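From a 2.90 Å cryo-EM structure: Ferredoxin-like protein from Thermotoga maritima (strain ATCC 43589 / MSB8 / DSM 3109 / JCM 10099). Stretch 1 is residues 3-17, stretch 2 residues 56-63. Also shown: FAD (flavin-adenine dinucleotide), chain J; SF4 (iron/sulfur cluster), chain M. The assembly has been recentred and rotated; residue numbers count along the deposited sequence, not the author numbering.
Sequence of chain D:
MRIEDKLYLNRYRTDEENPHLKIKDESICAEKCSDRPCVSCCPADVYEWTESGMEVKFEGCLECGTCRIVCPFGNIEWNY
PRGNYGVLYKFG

Stretch 1 3-17: IEDKLYLNRYRTDEE
Stretch 2 56-63: VKFEGCLE

A single hydrogen bond joins the two stretches, and its acceptor belongs to a residue without a side chain: Tyr12 OH donates to Gly60 O across 3.1 Å, one residue before the cysteine that holds an iron–sulfur cluster and beside the methyl-bearing edge of the flavin. The stretches bury 425 Å² between them, both sides summed.

Stretch 1 begins as a weakly bonded helix, about residues 3–7, whose firmest bond is Leu7 N to Ile3 O at 2.8 Å. Asn10 (phi/psi -72/161) turns the chain into an extended course, with Tyr12 at -127/149 and Arg13 at -116/101 in strand conformation and Thr14 at -79/137 continuing it as loop. Stretch 2 leaves Val56 (-107/96) and Lys57 (-83/76) for a short 3-10 segment, 58–60, with phi/psi of -68/-9, -72/-27 and -95/6; the weak bond from Gly60 N to Lys57 O measures 3.4 Å. Cys61 then extends at -60/127, Leu62 returns to -89/6, and Glu63 takes a left-handed 61/24. The register is set by Leu7 CA to Gly60 CA, 6.6 Å, and Thr14 CA to Glu59 CA, 5.9 Å.

Tyr12 (chi1 m, -67°; chi2 82°) points toward stretch 2 and lies along its backbone carbonyls. Its CD2 is 3.2 Å from Glu59 O, and its CE2 is 3.7 Å from Cys61 O, which sits at the ring edge near the plane. Leu7 (m, t) also points toward stretch 2, with CD1 3.8 Å from Gly60 O. The bare glycine makes room for this leucine: an ideal CB on Gly60 would lie 2.9 Å from Leu7 CD1, a clash. Leu7 CD2 meets Leu62 CD1 at 4.3 Å in an apolar contact. Leu62 (m, t) starts sideways but its end comes nearer, bringing CD2 to 3.8 Å from Asn10 OD1 and 3.9 Å from Tyr12 OH.

Beyond the tyrosine, Thr14 (m, -42°) sets CG2 3.7 Å from Glu59 CB. Phe58 (p, 72°; chi2 -82°) likewise starts sideways and reaches nearer at its end. Its ring edge faces two main-chain oxygens, with CE2 3.2 Å from Asp15 O and CZ 3.6 Å from Glu16 O, so the slightly positive aromatic rim meets partial negative charge. At the helical end, Glu4 OE2 and Lys57 NZ stand 4.3 Å apart, opposite charges near each other but beyond a salt bridge.

The flavin borders this contact: its C7M lies 3.6 Å from both Tyr12 CD1 and Thr14 OG1, and its C8M lies 3.6 Å from Gly60 CA. Cys61 (t, -171°) points away from stretch 1, its SG binding FE1 of the cluster at 1.8 Å. The same sulfur accepts a hydrogen bond from Glu63 N at 3.4 Å.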

# COMPACT_ATOMS: atom_id res chain seq x y z
N ILE D 3 5.59 12.61 30.90
CA ILE D 3 6.30 13.37 29.88
C ILE D 3 7.78 12.98 29.82
O ILE D 3 8.43 13.23 28.81
CB ILE D 3 6.12 14.88 30.07
CG1 ILE D 3 6.21 15.60 28.73
CG2 ILE D 3 7.17 15.46 30.96
CD1 ILE D 3 5.16 15.18 27.76
N GLU D 4 8.31 12.34 30.86
CA GLU D 4 9.67 11.84 30.76
C GLU D 4 9.76 10.56 29.94
O GLU D 4 10.87 10.13 29.61
CB GLU D 4 10.27 11.64 32.15
CG GLU D 4 10.87 12.91 32.75
CD GLU D 4 9.85 13.86 33.37
OE1 GLU D 4 8.63 13.59 33.29
OE2 GLU D 4 10.28 14.89 33.94
N ASP D 5 8.63 9.95 29.61
CA ASP D 5 8.60 8.97 28.53
C ASP D 5 8.90 9.64 27.20
O ASP D 5 9.60 9.07 26.36
CB ASP D 5 7.25 8.28 28.48
CG ASP D 5 7.01 7.37 29.67
OD1 ASP D 5 7.99 6.83 30.21
OD2 ASP D 5 5.83 7.20 30.05
N LYS D 6 8.36 10.84 26.98
CA LYS D 6 8.56 11.54 25.72
C LYS D 6 9.84 12.34 25.70
O LYS D 6 10.38 12.61 24.62
CB LYS D 6 7.36 12.44 25.42
CG LYS D 6 6.29 11.75 24.60
CD LYS D 6 4.93 12.37 24.82
CE LYS D 6 4.90 13.81 24.36
NZ LYS D 6 3.51 14.33 24.29
N LEU D 7 10.35 12.74 26.86
CA LEU D 7 11.66 13.39 26.90
C LEU D 7 12.79 12.40 26.69
O LEU D 7 13.91 12.82 26.38
CB LEU D 7 11.86 14.11 28.23
CG LEU D 7 11.01 15.34 28.51
CD1 LEU D 7 11.51 16.01 29.75
CD2 LEU D 7 11.04 16.28 27.34
N TYR D 8 12.52 11.11 26.87
CA TYR D 8 13.51 10.09 26.56
C TYR D 8 13.74 9.97 25.06
O TYR D 8 14.81 9.52 24.64
CB TYR D 8 13.07 8.75 27.15
CG TYR D 8 14.07 7.64 26.96
CD1 TYR D 8 15.32 7.71 27.56
CD2 TYR D 8 13.78 6.54 26.18
CE1 TYR D 8 16.25 6.71 27.38
CE2 TYR D 8 14.69 5.53 26.00
CZ TYR D 8 15.93 5.63 26.60
OH TYR D 8 16.85 4.62 26.42
N LEU D 9 12.77 10.38 24.25
CA LEU D 9 12.92 10.34 22.80
C LEU D 9 13.90 11.38 22.30
O LEU D 9 14.57 11.17 21.29
CB LEU D 9 11.56 10.54 22.14
CG LEU D 9 10.46 9.65 22.69
CD1 LEU D 9 9.13 10.15 22.20
CD2 LEU D 9 10.67 8.22 22.29
N ASN D 10 13.98 12.52 22.98
CA ASN D 10 14.89 13.58 22.58
C ASN D 10 16.33 13.19 22.87
O ASN D 10 16.61 12.31 23.67
CB ASN D 10 14.58 14.88 23.32
CG ASN D 10 13.22 15.41 23.01
OD1 ASN D 10 12.40 15.61 23.89
ND2 ASN D 10 12.97 15.68 21.74
N ARG D 11 17.24 13.87 22.20
CA ARG D 11 18.66 13.68 22.42
C ARG D 11 19.20 14.84 23.23
O ARG D 11 18.93 16.00 22.92
CB ARG D 11 19.41 13.57 21.11
CG ARG D 11 20.82 13.09 21.27
CD ARG D 11 21.64 13.49 20.10
NE ARG D 11 23.04 13.24 20.33
CZ ARG D 11 24.01 13.91 19.73
NH1 ARG D 11 23.72 14.86 18.86
NH2 ARG D 11 25.27 13.62 19.99
N TYR D 12 19.95 14.53 24.27
CA TYR D 12 20.52 15.54 25.14
C TYR D 12 22.01 15.32 25.26
O TYR D 12 22.50 14.19 25.20
CB TYR D 12 19.92 15.50 26.54
CG TYR D 12 18.47 15.88 26.64
CD1 TYR D 12 17.47 14.96 26.36
CD2 TYR D 12 18.09 17.14 27.04
CE1 TYR D 12 16.15 15.29 26.48
CE2 TYR D 12 16.78 17.48 27.15
CZ TYR D 12 15.81 16.56 26.86
OH TYR D 12 14.49 16.91 26.97
N ARG D 13 22.74 16.41 25.44
CA ARG D 13 24.04 16.37 26.07
C ARG D 13 23.88 17.19 27.34
O ARG D 13 23.86 18.42 27.30
CB ARG D 13 25.15 16.91 25.18
CG ARG D 13 26.51 16.62 25.76
CD ARG D 13 27.63 16.81 24.79
NE ARG D 13 27.70 15.77 23.77
CZ ARG D 13 27.32 15.94 22.52
NH1 ARG D 13 26.84 17.10 22.13
NH2 ARG D 13 27.42 14.94 21.66
N THR D 14 23.71 16.51 28.46
CA THR D 14 23.42 17.18 29.71
C THR D 14 24.69 17.77 30.31
O THR D 14 25.75 17.14 30.30
CB THR D 14 22.77 16.22 30.69
OG1 THR D 14 21.80 15.42 29.99
CG2 THR D 14 22.07 16.97 31.78
N ASP D 15 24.58 18.99 30.81
CA ASP D 15 25.66 19.68 31.52
C ASP D 15 25.26 19.74 32.99
O ASP D 15 24.70 20.73 33.45
CB ASP D 15 25.88 21.05 30.94
CG ASP D 15 27.26 21.58 31.20
OD1 ASP D 15 28.09 20.82 31.74
OD2 ASP D 15 27.53 22.74 30.85
N GLU D 16 25.55 18.67 33.72
CA GLU D 16 25.02 18.53 35.08
C GLU D 16 25.75 19.43 36.07
O GLU D 16 25.17 19.81 37.09
CB GLU D 16 25.11 17.09 35.54
CG GLU D 16 24.32 16.12 34.69
CD GLU D 16 25.21 15.35 33.75
OE1 GLU D 16 26.35 15.79 33.52
OE2 GLU D 16 24.77 14.31 33.25
N GLU D 17 27.00 19.78 35.79
CA GLU D 17 27.73 20.65 36.69
C GLU D 17 27.38 22.12 36.50
O GLU D 17 27.75 22.95 37.33
CB GLU D 17 29.24 20.45 36.52
CG GLU D 17 29.78 20.82 35.14
CD GLU D 17 29.76 19.66 34.16
OE1 GLU D 17 28.70 19.01 34.00
OE2 GLU D 17 30.80 19.41 33.52
N VAL D 56 14.05 21.76 40.34
CA VAL D 56 14.29 22.20 38.98
C VAL D 56 15.07 21.11 38.28
O VAL D 56 16.30 21.05 38.37
CB VAL D 56 15.04 23.54 38.94
CG1 VAL D 56 15.17 24.03 37.52
CG2 VAL D 56 14.32 24.55 39.78
N LYS D 57 14.37 20.23 37.56
CA LYS D 57 15.02 19.16 36.80
C LYS D 57 15.47 19.73 35.46
O LYS D 57 14.88 19.46 34.41
CB LYS D 57 14.08 17.98 36.61
CG LYS D 57 13.14 17.74 37.75
CD LYS D 57 12.29 16.52 37.47
CE LYS D 57 11.20 16.36 38.49
NZ LYS D 57 10.39 15.14 38.23
N PHE D 58 16.57 20.49 35.49
CA PHE D 58 17.07 21.20 34.33
C PHE D 58 17.59 20.29 33.23
O PHE D 58 17.91 20.79 32.14
CB PHE D 58 18.17 22.18 34.74
CG PHE D 58 19.47 21.53 35.12
CD1 PHE D 58 19.65 21.01 36.39
CD2 PHE D 58 20.52 21.47 34.22
CE1 PHE D 58 20.83 20.41 36.74
CE2 PHE D 58 21.70 20.86 34.57
CZ PHE D 58 21.86 20.34 35.83
N GLU D 59 17.73 18.99 33.48
CA GLU D 59 18.30 18.09 32.49
C GLU D 59 17.35 17.85 31.33
O GLU D 59 17.80 17.58 30.21
CB GLU D 59 18.68 16.77 33.17
CG GLU D 59 17.59 16.17 34.01
CD GLU D 59 17.75 16.46 35.49
OE1 GLU D 59 18.64 17.26 35.84
OE2 GLU D 59 16.98 15.91 36.29
N GLY D 60 16.04 17.98 31.55
CA GLY D 60 15.05 17.82 30.51
C GLY D 60 14.61 19.09 29.84
O GLY D 60 13.66 19.04 29.05
N CYS D 61 15.25 20.20 30.18
CA CYS D 61 14.87 21.52 29.62
C CYS D 61 15.01 21.50 28.09
O CYS D 61 16.08 21.12 27.59
CB CYS D 61 15.73 22.64 30.19
SG CYS D 61 15.12 24.28 29.73
N LEU D 62 13.93 21.89 27.41
CA LEU D 62 13.86 22.01 25.97
C LEU D 62 14.27 23.38 25.47
O LEU D 62 14.12 23.65 24.28
CB LEU D 62 12.45 21.69 25.49
CG LEU D 62 11.98 20.26 25.72
CD1 LEU D 62 10.50 20.20 25.75
CD2 LEU D 62 12.50 19.35 24.65
N GLU D 63 14.75 24.25 26.37
CA GLU D 63 15.35 25.55 26.07
C GLU D 63 14.38 26.48 25.36
O GLU D 63 14.78 27.34 24.57
CB GLU D 63 16.63 25.41 25.25
CG GLU D 63 17.62 24.41 25.75
CD GLU D 63 18.79 24.31 24.83
OE1 GLU D 63 18.87 25.10 23.87
OE2 GLU D 63 19.64 23.43 25.04
PA FAD J . 11.61 10.35 42.06
O1A FAD J . 11.02 11.49 42.78
O2A FAD J . 11.08 10.18 40.64
O5B FAD J . 11.47 9.07 42.89
C5B FAD J . 10.89 9.09 44.21
C4B FAD J . 10.36 7.72 44.53
O4B FAD J . 10.68 7.39 45.90
C3B FAD J . 8.85 7.57 44.39
O3B FAD J . 8.52 6.33 43.77
C2B FAD J . 8.36 7.62 45.84
O2B FAD J . 7.16 6.89 46.03
C1B FAD J . 9.52 6.94 46.55
N9A FAD J . 9.62 7.25 47.97
C8A FAD J . 9.23 8.40 48.60
N7A FAD J . 9.44 8.41 49.89
C5A FAD J . 10.01 7.17 50.13
C6A FAD J . 10.47 6.55 51.31
N6A FAD J . 10.43 7.12 52.52
N1A FAD J . 10.99 5.30 51.21
C2A FAD J . 11.04 4.73 50.00
N3A FAD J . 10.64 5.21 48.83
C4A FAD J . 10.13 6.45 48.96
N1 FAD J . 18.20 9.97 36.28
C2 FAD J . 19.13 9.11 36.78
O2 FAD J . 18.96 8.56 37.87
N3 FAD J . 20.27 8.84 36.07
C4 FAD J . 20.59 9.36 34.86
O4 FAD J . 21.65 9.04 34.31
C4X FAD J . 19.62 10.28 34.33
N5 FAD J . 19.85 10.81 33.19
C5X FAD J . 18.92 11.69 32.68
C6 FAD J . 19.17 12.27 31.45
C7 FAD J . 18.27 13.16 30.89
C7M FAD J . 18.58 13.77 29.55
C8 FAD J . 17.09 13.47 31.58
C8M FAD J . 16.08 14.42 31.00
C9 FAD J . 16.83 12.89 32.81
C9A FAD J . 17.74 12.01 33.37
N10 FAD J . 17.51 11.38 34.60
C10 FAD J . 18.44 10.52 35.13
C1' FAD J . 16.32 11.70 35.40
C2' FAD J . 15.16 10.73 35.23
O2' FAD J . 14.41 11.04 34.06
C3' FAD J . 14.26 10.84 36.46
O3' FAD J . 13.66 12.13 36.46
C4' FAD J . 14.99 10.64 37.78
O4' FAD J . 15.70 9.40 37.76
C5' FAD J . 14.07 10.67 38.98
O5' FAD J . 14.81 10.26 40.14
P FAD J . 14.13 9.45 41.30
O1P FAD J . 15.24 9.11 42.31
O2P FAD J . 13.35 8.34 40.80
O3P FAD J . 13.18 10.52 41.97
FE1 SF4 M . 13.37 24.36 29.96
FE2 SF4 M . 11.13 25.48 28.28
FE3 SF4 M . 11.89 26.83 30.86
FE4 SF4 M . 10.52 24.14 30.92
S1 SF4 M . 10.08 26.04 30.05
S2 SF4 M . 12.33 24.93 31.73
S3 SF4 M . 11.56 23.57 29.14
S4 SF4 M . 12.94 26.26 29.09